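Local structure of beta-lactamase (Klebsiella pneumoniae, 6KBY) at residues Phe67-Leu72 and Phe328-Ile332. The protein probably hydrolyses beta-lactam antibiotics as a class C beta-lactamase and is captured here with adenosine monophosphate covalently attached. Residues are numbered along the deposited sequence; the frame is centred on the assembly and turned at random.
Sequences FEVGSL and FGAYI. With AMP (adenosine monophosphate), chain B.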
loop_
_atom_site.group_PDB
_atom_site.type_symbol
_atom_site.label_atom_id
_atom_site.label_comp_id
_atom_site.label_asym_id
_atom_site.label_seq_id
_atom_site.Cartn_x
_atom_site.Cartn_y
_atom_site.Cartn_z
ATOM N N PHE A 67 1.730 13.228 -2.663
ATOM C CA PHE A 67 2.937 12.534 -2.252
ATOM C C PHE A 67 3.033 11.218 -3.014
ATOM O O PHE A 67 2.016 10.579 -3.304
ATOM C CB PHE A 67 2.902 12.185 -0.753
ATOM C CG PHE A 67 2.930 13.375 0.179
ATOM C CD1 PHE A 67 1.778 14.105 0.447
ATOM C CD2 PHE A 67 4.099 13.716 0.841
ATOM C CE1 PHE A 67 1.808 15.178 1.332
ATOM C CE2 PHE A 67 4.136 14.787 1.722
ATOM C CZ PHE A 67 2.987 15.516 1.970
ATOM N N GLU A 68 4.259 10.803 -3.319
ATOM C CA GLU A 68 4.486 9.429 -3.738
ATOM C C GLU A 68 4.276 8.515 -2.544
ATOM O O GLU A 68 4.727 8.808 -1.433
ATOM C CB GLU A 68 5.916 9.262 -4.246
ATOM C CG GLU A 68 6.193 10.102 -5.476
ATOM C CD GLU A 68 7.650 10.141 -5.902
ATOM O OE1 GLU A 68 8.491 9.420 -5.323
ATOM O OE2 GLU A 68 7.956 10.914 -6.831
ATOM N N VAL A 69 3.598 7.393 -2.772
ATOM C CA VAL A 69 3.360 6.441 -1.702
ATOM C C VAL A 69 4.026 5.096 -1.930
ATOM O O VAL A 69 3.863 4.192 -1.100
ATOM C CB VAL A 69 1.863 6.293 -1.372
ATOM C CG1 VAL A 69 1.312 7.642 -0.928
ATOM C CG2 VAL A 69 1.090 5.757 -2.566
ATOM N N GLY A 70 4.812 4.945 -2.995
ATOM C CA GLY A 70 5.564 3.719 -3.182
ATOM C C GLY A 70 4.689 2.489 -3.038
ATOM O O GLY A 70 3.655 2.399 -3.697
ATOM N N SER A 71 5.027 1.571 -2.126
ATOM C CA SER A 71 4.321 0.289 -2.038
ATOM C C SER A 71 2.903 0.354 -1.494
ATOM O O SER A 71 2.226 -0.682 -1.525
ATOM C CB SER A 71 5.112 -0.716 -1.222
ATOM O OG SER A 71 6.315 -1.002 -1.895
ATOM N N LEU A 72 2.408 1.492 -1.002
ATOM C CA LEU A 72 0.964 1.542 -0.820
ATOM C C LEU A 72 0.284 1.197 -2.128
ATOM O O LEU A 72 -0.825 0.656 -2.124
ATOM C CB LEU A 72 0.495 2.905 -0.320
ATOM C CG LEU A 72 1.015 3.334 1.049
ATOM C CD1 LEU A 72 0.258 4.550 1.549
ATOM C CD2 LEU A 72 0.905 2.183 2.018
ATOM N N PHE A 328 10.420 9.537 -0.539
ATOM C CA PHE A 328 9.170 9.607 0.211
ATOM C C PHE A 328 9.012 8.419 1.152
ATOM O O PHE A 328 9.508 7.321 0.887
ATOM C CB PHE A 328 7.946 9.602 -0.718
ATOM C CG PHE A 328 7.763 10.861 -1.522
ATOM C CD1 PHE A 328 8.507 11.089 -2.673
ATOM C CD2 PHE A 328 6.812 11.797 -1.151
ATOM C CE1 PHE A 328 8.305 12.229 -3.430
ATOM C CE2 PHE A 328 6.618 12.939 -1.900
ATOM C CZ PHE A 328 7.366 13.157 -3.040
ATOM N N GLY A 329 8.260 8.641 2.231
ATOM C CA GLY A 329 7.950 7.586 3.179
ATOM C C GLY A 329 6.519 7.694 3.660
ATOM O O GLY A 329 6.110 8.751 4.164
ATOM N N ALA A 330 5.761 6.602 3.518
ATOM C CA ALA A 330 4.329 6.576 3.770
ATOM C C ALA A 330 3.960 5.375 4.633
ATOM O O ALA A 330 4.667 4.363 4.670
ATOM C CB ALA A 330 3.554 6.514 2.447
ATOM N N TYR A 331 2.809 5.477 5.293
ATOM C CA TYR A 331 2.296 4.369 6.088
ATOM C C TYR A 331 0.794 4.523 6.240
ATOM O O TYR A 331 0.305 5.643 6.418
ATOM C CB TYR A 331 2.963 4.339 7.469
ATOM C CG TYR A 331 2.542 3.191 8.370
ATOM C CD1 TYR A 331 2.783 1.868 8.004
ATOM C CD2 TYR A 331 1.939 3.427 9.603
ATOM C CE1 TYR A 331 2.424 0.813 8.831
ATOM C CE2 TYR A 331 1.572 2.377 10.427
ATOM C CZ TYR A 331 1.822 1.075 10.043
ATOM O OH TYR A 331 1.454 0.053 10.891
ATOM N N ILE A 332 0.078 3.400 6.180
ATOM C CA ILE A 332 -1.344 3.332 6.493
ATOM C C ILE A 332 -1.555 2.238 7.521
ATOM O O ILE A 332 -1.008 1.137 7.380
ATOM C CB ILE A 332 -2.187 2.984 5.249
ATOM C CG1 ILE A 332 -2.256 4.181 4.317
ATOM C CG2 ILE A 332 -3.594 2.475 5.656
ATOM C CD1 ILE A 332 -3.072 3.961 3.071
HETATM P P AMP B . 7.644 -0.514 -1.246
HETATM O O1P AMP B . 7.538 0.955 -0.977
HETATM O O2P AMP B . 7.929 -1.438 -0.092
HETATM O "O5'" AMP B . 8.677 -0.778 -2.423
HETATM C "C5'" AMP B . 8.612 -0.014 -3.618
HETATM C "C4'" AMP B . 9.766 0.949 -3.730
HETATM O "O4'" AMP B . 11.002 0.216 -3.947
HETATM C "C3'" AMP B . 9.692 1.919 -4.902
HETATM O "O3'" AMP B . 8.885 3.051 -4.636
HETATM C "C2'" AMP B . 11.153 2.244 -5.167
HETATM O "O2'" AMP B . 11.642 3.183 -4.219
HETATM C "C1'" AMP B . 11.808 0.893 -4.890
HETATM N N9 AMP B . 11.881 0.062 -6.107
HETATM C C8 AMP B . 11.181 -1.073 -6.331
HETATM N N7 AMP B . 11.479 -1.599 -7.549
HETATM C C5 AMP B . 12.388 -0.783 -8.121
HETATM C C6 AMP B . 13.124 -0.752 -9.403
HETATM N N6 AMP B . 12.939 -1.717 -10.334
HETATM N N1 AMP B . 13.982 0.275 -9.614
HETATM C C2 AMP B . 14.171 1.242 -8.694
HETATM N N3 AMP B . 13.534 1.275 -7.507
HETATM C C4 AMP B . 12.649 0.307 -7.169
#
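The carboxylate of E68, which sits off the CD1-CE1 side of the F328 ring, is held by three bonds: OE2 is gripped by Y205 OH and V218 N, OE1 by T325 OG1. This anchored acid lies just before the SxxK serine of a class C beta-lactamase, whose turn packs against strand 328-335 of the large antiparallel sheet, a worked example of an active-site turn seated against a central sheet by buried side chains. The E68 chain, extended beyond CG (chi2 171°), leads outward from CB over the face, past the CD1-CE1 side, to put the carboxylate beyond the rim. CB makes a CH-pi contact 3.8 Å from the centroid of the F328 ring and 21° off its normal. Further out, E68 OE1 comes to 3.1 Å from F328 CD1, the carboxylate tilted 34° from the ring plane; E68 N lies over the same face, offset toward the rim on the CD2-CE2 side. F67 meets the same ring differently, crossing it at about a right angle with CD2 at its edge, 3.8 Å from F328 CE2.

Beyond these aromatics the chain folds into a type II' turn, closed by L72 N to V69 O (3.1 Å), with G70 at positive phi. The turn presents S71 at the start of helix 72-86. S71 OG is bonded to AMP P at 1.6 Å and accepts a hydrogen bond from K74 NZ. S71 N reaches AMP O1P at 2.8 Å, as an oxyanion-hole amide would in this family. Beneath, the seam is purely apolar: V69 turns away overall and brings its CB loosely up to the A330 methyl, and L237 of helix 234-244 covers V69, L72 and I332 together. L72 slants across I332, bringing its CD1 to 3.7 Å from I332 CD1, and that same L72 methyl sits 3.9 Å from A330 CB.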